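Local coordinates for protein amidase, hydantoinase/carbamoylase family (Burkholderia ambifaria, PDB 5TP4) that probably hydrolyses N-carbamoyl-L-amino acids or related amides as a zinc-dependent amidase of the peptidase M20 family, at residues L41-D46 and C179-T184; S66-A69 and L73-R76; F142-L147 and G154-D159. All coordinates share one frame; numbering follows the deposited sequence.

Contact 1 of 3, residues L41-D46 and C179-T184; sequences LALTDD and CGCRGT. With EDO (1,2-ethanediol), chain C.
Leu43 packs its CD2 methyl against a short-range disulfide that follows a Schellman helix end. The bridge joins Cys179 SG and Cys181 SG at 2.1 Å. The methyl reaches both sulfurs: Leu43 CD2 lies 3.9 Å from Cys181 SG and 4.2 Å from Cys179 SG. The contact is apolar: one methyl branch of Leu43 rests on the two sulfurs. Leu43 CG stands anti to its carbonyl carbon (chi1 -51°), which places the CD2 branch beside the sulfurs. Different first torsions, 163° at Cys179 and 55° at Cys181, turn the two cysteine sulfurs to each other and close the disulfide across Gly180. Gly180 has positive phi and is the C-prime residue that ends helix 172-179.

On the other side, Leu41 to Thr44 form a type II beta turn with Leu43 at its third position. Leu41 O accepts two bonds from Thr44, from N at 3.0 Å and from OG1 at 2.6 Å. The hydroxyl approaches in the carbonyl plane, on a lone pair. Thr44 is also the N-cap of helix 45-60, so the turn leads directly into that helix. Leu172, Ala175 and Leu176 of helix 172-179 and Arg51 of helix 45-60 also touch Leu43. The contact thus joins the start of one helix to the end of another. Farther along, Asp46 OD1 forms a salt bridge with Arg49 and accepts a hydrogen bond from O1 of a 1,2-ethanediol at 2.9 Å.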
loop_
_atom_site.group_PDB
_atom_site.type_symbol
_atom_site.label_atom_id
_atom_site.label_comp_id
_atom_site.label_asym_id
_atom_site.label_seq_id
_atom_site.Cartn_x
_atom_site.Cartn_y
_atom_site.Cartn_z
ATOM N N LEU B 41 -11.870 -27.708 -5.331
ATOM C CA LEU B 41 -12.627 -26.575 -5.858
ATOM C C LEU B 41 -13.961 -27.043 -6.428
ATOM O O LEU B 41 -14.048 -28.083 -7.087
ATOM C CB LEU B 41 -11.795 -25.850 -6.929
ATOM C CG LEU B 41 -10.703 -24.959 -6.326
ATOM C CD1 LEU B 41 -9.661 -24.574 -7.364
ATOM C CD2 LEU B 41 -11.342 -23.723 -5.745
ATOM N N ALA B 42 -15.013 -26.265 -6.162
ATOM C CA ALA B 42 -16.369 -26.665 -6.505
ATOM C C ALA B 42 -16.485 -27.183 -7.937
ATOM O O ALA B 42 -16.045 -26.539 -8.896
ATOM C CB ALA B 42 -17.306 -25.472 -6.286
ATOM N N LEU B 43 -17.067 -28.368 -8.066
ATOM C CA LEU B 43 -17.428 -29.015 -9.332
ATOM C C LEU B 43 -16.238 -29.424 -10.192
ATOM O O LEU B 43 -16.431 -29.780 -11.359
ATOM C CB LEU B 43 -18.394 -28.143 -10.155
ATOM C CG LEU B 43 -19.590 -27.699 -9.291
ATOM C CD1 LEU B 43 -20.594 -26.867 -10.121
ATOM C CD2 LEU B 43 -20.320 -28.876 -8.637
ATOM N N THR B 44 -15.022 -29.416 -9.649
ATOM C CA THR B 44 -13.909 -30.061 -10.308
ATOM C C THR B 44 -13.970 -31.559 -10.048
ATOM O O THR B 44 -14.780 -32.031 -9.253
ATOM C CB THR B 44 -12.574 -29.507 -9.816
ATOM O OG1 THR B 44 -12.459 -29.732 -8.402
ATOM C CG2 THR B 44 -12.460 -28.013 -10.127
ATOM N N ASP B 45 -13.101 -32.303 -10.750
ATOM C CA ASP B 45 -13.007 -33.750 -10.546
ATOM C C ASP B 45 -12.804 -34.108 -9.073
ATOM O O ASP B 45 -13.451 -35.027 -8.561
ATOM C CB ASP B 45 -11.876 -34.342 -11.386
ATOM C CG ASP B 45 -12.214 -34.443 -12.864
ATOM O OD1 ASP B 45 -13.402 -34.345 -13.238
ATOM O OD2 ASP B 45 -11.279 -34.645 -13.668
ATOM N N ASP B 46 -11.925 -33.386 -8.359
ATOM C CA ASP B 46 -11.720 -33.722 -6.949
ATOM C C ASP B 46 -12.922 -33.378 -6.083
ATOM O O ASP B 46 -13.200 -34.100 -5.117
ATOM C CB ASP B 46 -10.448 -33.054 -6.408
ATOM C CG ASP B 46 -9.202 -33.829 -6.792
ATOM O OD1 ASP B 46 -9.308 -35.081 -6.926
ATOM O OD2 ASP B 46 -8.126 -33.206 -6.971
ATOM N N CYS B 179 -19.446 -32.673 -13.902
ATOM C CA CYS B 179 -19.471 -33.353 -12.607
ATOM C C CYS B 179 -20.458 -34.515 -12.589
ATOM O O CYS B 179 -20.284 -35.448 -11.797
ATOM C CB CYS B 179 -19.827 -32.327 -11.522
ATOM S SG CYS B 179 -20.406 -32.929 -9.870
ATOM N N GLY B 180 -21.466 -34.488 -13.459
ATOM C CA GLY B 180 -22.557 -35.443 -13.386
ATOM C C GLY B 180 -23.479 -35.192 -12.211
ATOM O O GLY B 180 -24.123 -36.123 -11.722
ATOM N N CYS B 181 -23.563 -33.953 -11.728
ATOM C CA CYS B 181 -24.360 -33.733 -10.534
ATOM C C CYS B 181 -25.387 -32.620 -10.733
ATOM O O CYS B 181 -25.750 -31.923 -9.786
ATOM C CB CYS B 181 -23.455 -33.475 -9.336
ATOM S SG CYS B 181 -22.297 -32.143 -9.558
ATOM N N ARG B 182 -25.888 -32.463 -11.954
ATOM C CA ARG B 182 -27.052 -31.617 -12.222
ATOM C C ARG B 182 -28.324 -32.432 -11.992
ATOM O O ARG B 182 -28.742 -33.199 -12.865
ATOM C CB ARG B 182 -27.020 -31.091 -13.655
ATOM C CG ARG B 182 -27.978 -29.943 -13.846
ATOM C CD ARG B 182 -28.414 -29.755 -15.264
ATOM N NE ARG B 182 -27.419 -29.142 -16.139
ATOM C CZ ARG B 182 -27.392 -27.853 -16.462
ATOM N NH1 ARG B 182 -28.274 -27.008 -15.938
ATOM N NH2 ARG B 182 -26.473 -27.403 -17.310
ATOM N N GLY B 183 -28.952 -32.258 -10.831
ATOM C CA GLY B 183 -30.211 -32.930 -10.574
ATOM C C GLY B 183 -31.331 -32.271 -11.353
ATOM O O GLY B 183 -31.178 -31.184 -11.923
ATOM N N THR B 184 -32.472 -32.974 -11.429
ATOM C CA THR B 184 -33.638 -32.434 -12.123
ATOM C C THR B 184 -34.571 -31.659 -11.200
ATOM O O THR B 184 -35.400 -30.897 -11.703
ATOM C CB THR B 184 -34.443 -33.549 -12.813
ATOM O OG1 THR B 184 -34.740 -34.578 -11.865
ATOM C CG2 THR B 184 -33.659 -34.159 -13.970
HETATM C C1 EDO C . -7.742 -37.409 -5.353
HETATM O O1 EDO C . -7.344 -37.223 -6.719
HETATM C C2 EDO C . -6.509 -37.399 -4.456
HETATM O O2 EDO C . -5.822 -36.171 -4.681
#

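Contact 2 of 3, residues S66-A69 and L73-R76; sequences SVDA and LFAR. With EDO (1,2-ethanediol), chain U.
Ser66 and Phe74 form an antiparallel hydrogen-bonded pair of a beta hairpin made by strands 64-67 and 73-77. Phe74 N gives its hydrogen to Ser66 O at 2.8 Å, with an almost straight N-H...O angle of 174°. The return bond, from Ser66 N to Phe74 O, is 3.0 Å long and slightly more bent at 159°. A water adds a second link. It donates to Phe74 O at 3.0 Å and is hydrogen-bonded to Ser66 OG at 2.7 Å. Phe74 O is thus held by two donors. Arg185 also binds Ser66 OG, tying the hairpin to a later loop.

Asp68 lies just beyond the paired residues. Its CG sits between the backbone N and the carbonyl carbon (chi1 68°), which turns the carboxylate back toward the second strand. OD1 accepts from the backbone N atoms of Val70 and Asn72, so the side chain braces the hairpin turn. Asp68 OD2 comes to the edge of the Phe74 ring, in its plane, 3.7 Å from Phe74 CE1. The ring shares its face of the sheet with Ser66 and meets Glu130 and Val132 of strand 129-133.

Val67 and Leu73 form the neighbouring non-hydrogen-bonded pair and point to the other face. There Arg51 and Phe54 of helix 45-60 pack on Leu73. The Leu73 side chain crosses that of Val67 at a slant. Their closest approach is between methyls, with Val67 CG1 3.6 Å from Leu73 CD1.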
loop_
_atom_site.group_PDB
_atom_site.type_symbol
_atom_site.label_atom_id
_atom_site.label_comp_id
_atom_site.label_asym_id
_atom_site.label_seq_id
_atom_site.Cartn_x
_atom_site.Cartn_y
_atom_site.Cartn_z
ATOM N N SER B 66 -29.495 -37.676 -3.311
ATOM C CA SER B 66 -29.909 -37.016 -4.540
ATOM C C SER B 66 -29.226 -35.656 -4.602
ATOM O O SER B 66 -28.752 -35.135 -3.588
ATOM C CB SER B 66 -31.437 -36.842 -4.603
ATOM O OG SER B 66 -31.892 -35.912 -3.619
ATOM N N VAL B 67 -29.196 -35.082 -5.812
ATOM C CA VAL B 67 -28.768 -33.701 -6.026
ATOM C C VAL B 67 -29.925 -32.920 -6.627
ATOM O O VAL B 67 -30.772 -33.470 -7.344
ATOM C CB VAL B 67 -27.531 -33.571 -6.949
ATOM C CG1 VAL B 67 -26.256 -34.001 -6.223
ATOM C CG2 VAL B 67 -27.717 -34.370 -8.219
ATOM N N ASP B 68 -29.980 -31.625 -6.299
ATOM C CA ASP B 68 -30.953 -30.745 -6.937
ATOM C C ASP B 68 -30.326 -30.102 -8.169
ATOM O O ASP B 68 -29.194 -30.422 -8.554
ATOM C CB ASP B 68 -31.504 -29.719 -5.946
ATOM C CG ASP B 68 -30.472 -28.680 -5.488
ATOM O OD1 ASP B 68 -29.398 -28.523 -6.118
ATOM O OD2 ASP B 68 -30.762 -28.027 -4.460
ATOM N N ALA B 69 -31.062 -29.159 -8.785
ATOM C CA ALA B 69 -30.698 -28.585 -10.080
ATOM C C ALA B 69 -29.471 -27.684 -10.031
ATOM O O ALA B 69 -28.979 -27.293 -11.102
ATOM C CB ALA B 69 -31.882 -27.805 -10.673
ATOM N N LEU B 73 -26.176 -31.413 -2.571
ATOM C CA LEU B 73 -26.130 -32.861 -2.356
ATOM C C LEU B 73 -26.838 -33.189 -1.047
ATOM O O LEU B 73 -26.398 -32.750 0.020
ATOM C CB LEU B 73 -24.672 -33.341 -2.319
ATOM C CG LEU B 73 -24.338 -34.837 -2.209
ATOM C CD1 LEU B 73 -25.012 -35.687 -3.300
ATOM C CD2 LEU B 73 -22.822 -34.999 -2.313
ATOM N N PHE B 74 -27.930 -33.961 -1.130
ATOM C CA PHE B 74 -28.787 -34.275 0.009
ATOM C C PHE B 74 -28.818 -35.761 0.294
ATOM O O PHE B 74 -29.068 -36.559 -0.605
ATOM C CB PHE B 74 -30.229 -33.856 -0.265
ATOM C CG PHE B 74 -30.403 -32.377 -0.319
ATOM C CD1 PHE B 74 -30.241 -31.703 -1.526
ATOM C CD2 PHE B 74 -30.714 -31.659 0.831
ATOM C CE1 PHE B 74 -30.396 -30.331 -1.568
ATOM C CE2 PHE B 74 -30.882 -30.274 0.783
ATOM C CZ PHE B 74 -30.699 -29.615 -0.413
ATOM N N ALA B 75 -28.624 -36.128 1.547
ATOM C CA ALA B 75 -28.804 -37.509 1.991
ATOM C C ALA B 75 -29.978 -37.537 2.964
ATOM O O ALA B 75 -30.061 -36.697 3.873
ATOM C CB ALA B 75 -27.539 -38.044 2.671
ATOM N N ARG B 76 -30.879 -38.501 2.786
ATOM C CA ARG B 76 -32.150 -38.523 3.499
ATOM C C ARG B 76 -32.259 -39.743 4.399
ATOM O O ARG B 76 -31.995 -40.866 3.964
ATOM C CB ARG B 76 -33.298 -38.528 2.495
ATOM C CG ARG B 76 -34.674 -38.837 3.079
ATOM C CD ARG B 76 -35.295 -37.661 3.788
ATOM N NE ARG B 76 -36.691 -37.990 4.090
ATOM C CZ ARG B 76 -37.690 -37.120 4.104
ATOM N NH1 ARG B 76 -37.465 -35.833 3.852
ATOM N NH2 ARG B 76 -38.913 -37.552 4.393
HETATM C C1 EDO U . -34.062 -44.646 5.316
HETATM O O1 EDO U . -33.153 -44.113 6.291
HETATM C C2 EDO U . -33.881 -43.878 4.019
HETATM O O2 EDO U . -34.635 -42.674 4.151
HETATM O O HOH W 1 -31.991 -36.863 -1.057
#

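Contact 3 of 3, residues F142-L147 and G154-D159; sequences FAPAML and GALPLD
Leu147 and Leu156 bring their CA atoms to 7.4 Å from each other across the two ends of the short helix 147-153. The segment 142-147 is a loop with a cis peptide bond before Pro144. Met146 is the N-cap, and Leu147 begins the helix. Gly154 ends it in a Schellman motif with positive phi. The chain is then extended at Leu156 and enters the next helix through the N-cap Pro157.

Side chains fill the interval between the backbones. With CG anti to the backbone N (chi1 178°), the Leu156 side chain is stretched out and its CD2 end reaches Pro144. This methyl does all the touching. Leu156 CD2 comes up to the CD side of the Pro144 ring, 3.7 Å from Pro144 CD. Leu156 CD2 also lies 4.0 Å from Leu147 CG, where the two leucine chains run across one another. The contact is wholly apolar.

Arg164 touches both Pro144 and Leu156. Ala150 and Val151 of helix 147-153 pack on Leu156. The contact packs the linker between helices 147-153 and 158-163 against the loop that leads into helix 147-153, and Leu172 of helix 172-179 reaches Leu147.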
loop_
_atom_site.group_PDB
_atom_site.type_symbol
_atom_site.label_atom_id
_atom_site.label_comp_id
_atom_site.label_asym_id
_atom_site.label_seq_id
_atom_site.Cartn_x
_atom_site.Cartn_y
_atom_site.Cartn_z
ATOM N N PHE B 142 -16.450 -20.067 -8.608
ATOM C CA PHE B 142 -17.588 -19.300 -9.087
ATOM C C PHE B 142 -17.995 -18.301 -8.017
ATOM O O PHE B 142 -17.863 -18.569 -6.825
ATOM C CB PHE B 142 -18.786 -20.206 -9.405
ATOM C CG PHE B 142 -18.507 -21.259 -10.468
ATOM C CD1 PHE B 142 -18.574 -20.935 -11.821
ATOM C CD2 PHE B 142 -18.217 -22.576 -10.108
ATOM C CE1 PHE B 142 -18.337 -21.914 -12.806
ATOM C CE2 PHE B 142 -17.978 -23.541 -11.073
ATOM C CZ PHE B 142 -18.040 -23.213 -12.425
ATOM N N ALA B 143 -18.534 -17.156 -8.452
ATOM C CA ALA B 143 -19.149 -16.224 -7.527
ATOM C C ALA B 143 -20.660 -16.415 -7.526
ATOM O O ALA B 143 -21.251 -16.731 -8.563
ATOM C CB ALA B 143 -18.818 -14.778 -7.915
ATOM N N PRO B 144 -21.340 -16.222 -6.389
ATOM C CA PRO B 144 -20.802 -15.791 -5.096
ATOM C C PRO B 144 -20.429 -16.928 -4.159
ATOM O O PRO B 144 -20.638 -18.107 -4.462
ATOM C CB PRO B 144 -21.978 -15.023 -4.489
ATOM C CG PRO B 144 -23.175 -15.861 -4.950
ATOM C CD PRO B 144 -22.815 -16.313 -6.359
ATOM N N ALA B 145 -19.912 -16.556 -2.991
ATOM C CA ALA B 145 -19.860 -17.509 -1.897
ATOM C C ALA B 145 -21.282 -17.926 -1.539
ATOM O O ALA B 145 -22.250 -17.199 -1.793
ATOM C CB ALA B 145 -19.160 -16.903 -0.677
ATOM N N MET B 146 -21.400 -19.121 -0.954
ATOM C CA MET B 146 -22.698 -19.652 -0.512
ATOM C C MET B 146 -23.680 -19.691 -1.671
ATOM O O MET B 146 -24.876 -19.436 -1.500
ATOM C CB MET B 146 -23.288 -18.847 0.652
ATOM C CG MET B 146 -22.716 -19.180 2.033
ATOM S SD MET B 146 -21.217 -18.277 2.484
ATOM C CE MET B 146 -21.872 -16.643 2.684
ATOM N N LEU B 147 -23.167 -20.024 -2.862
ATOM C CA LEU B 147 -23.994 -20.026 -4.065
ATOM C C LEU B 147 -25.126 -21.046 -3.956
ATOM O O LEU B 147 -26.288 -20.734 -4.235
ATOM C CB LEU B 147 -23.094 -20.314 -5.279
ATOM C CG LEU B 147 -23.743 -20.340 -6.665
ATOM C CD1 LEU B 147 -22.660 -20.067 -7.740
ATOM C CD2 LEU B 147 -24.451 -21.676 -6.938
ATOM N N GLY B 154 -33.661 -19.008 -2.366
ATOM C CA GLY B 154 -34.269 -18.036 -3.253
ATOM C C GLY B 154 -33.567 -16.690 -3.305
ATOM O O GLY B 154 -34.066 -15.773 -3.969
ATOM N N ALA B 155 -32.422 -16.547 -2.630
ATOM C CA ALA B 155 -31.691 -15.285 -2.631
ATOM C C ALA B 155 -30.973 -15.066 -3.956
ATOM O O ALA B 155 -30.734 -13.916 -4.352
ATOM C CB ALA B 155 -30.713 -15.262 -1.445
ATOM N N LEU B 156 -30.656 -16.150 -4.664
ATOM C CA LEU B 156 -29.984 -16.109 -5.962
ATOM C C LEU B 156 -30.824 -16.936 -6.928
ATOM O O LEU B 156 -31.023 -18.143 -6.690
ATOM C CB LEU B 156 -28.551 -16.656 -5.865
ATOM C CG LEU B 156 -27.730 -16.715 -7.148
ATOM C CD1 LEU B 156 -27.534 -15.328 -7.712
ATOM C CD2 LEU B 156 -26.376 -17.367 -6.858
ATOM N N PRO B 157 -31.341 -16.357 -8.014
ATOM C CA PRO B 157 -32.121 -17.160 -8.967
ATOM C C PRO B 157 -31.282 -18.267 -9.599
ATOM O O PRO B 157 -30.095 -18.088 -9.884
ATOM C CB PRO B 157 -32.574 -16.132 -10.015
ATOM C CG PRO B 157 -32.452 -14.800 -9.322
ATOM C CD PRO B 157 -31.290 -14.935 -8.388
ATOM N N LEU B 158 -31.932 -19.416 -9.836
ATOM C CA LEU B 158 -31.249 -20.589 -10.388
ATOM C C LEU B 158 -30.592 -20.289 -11.729
ATOM O O LEU B 158 -29.449 -20.688 -11.961
ATOM C CB LEU B 158 -32.230 -21.760 -10.543
ATOM C CG LEU B 158 -31.692 -23.031 -11.233
ATOM C CD1 LEU B 158 -30.512 -23.643 -10.479
ATOM C CD2 LEU B 158 -32.799 -24.069 -11.433
ATOM N N ASP B 159 -31.299 -19.595 -12.638
ATOM C CA ASP B 159 -30.697 -19.326 -13.943
ATOM C C ASP B 159 -29.490 -18.404 -13.831
ATOM O O ASP B 159 -28.527 -18.550 -14.591
ATOM C CB ASP B 159 -31.735 -18.738 -14.899
ATOM C CG ASP B 159 -32.745 -19.776 -15.350
ATOM O OD1 ASP B 159 -32.447 -20.983 -15.207
ATOM O OD2 ASP B 159 -33.827 -19.394 -15.845
#

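Contacts 2 and 3 both lie within the chain loop closed by contact 1. Centres of contacts 1 and 2 are about 12 Å apart, and Gly183 N probably donates to Asp68 O at 2.9 Å. Contact 3 touches both neighbours lightly: Phe142 CE2 is 4.2 Å from Ala42 O, and Leu158 CD2 is 3.9 Å from Ala69 CB. All three lie near the zinc site but contribute no ligand. The side chain of Leu73 is about 9 Å from that of zinc-binding His92, and that of Leu43 about 11 Å. The side chain of Leu147 is about 13 Å from a bound zinc ion and about 7 Å from that of Glu137, which binds zinc in a structure of this protein although not in this chain.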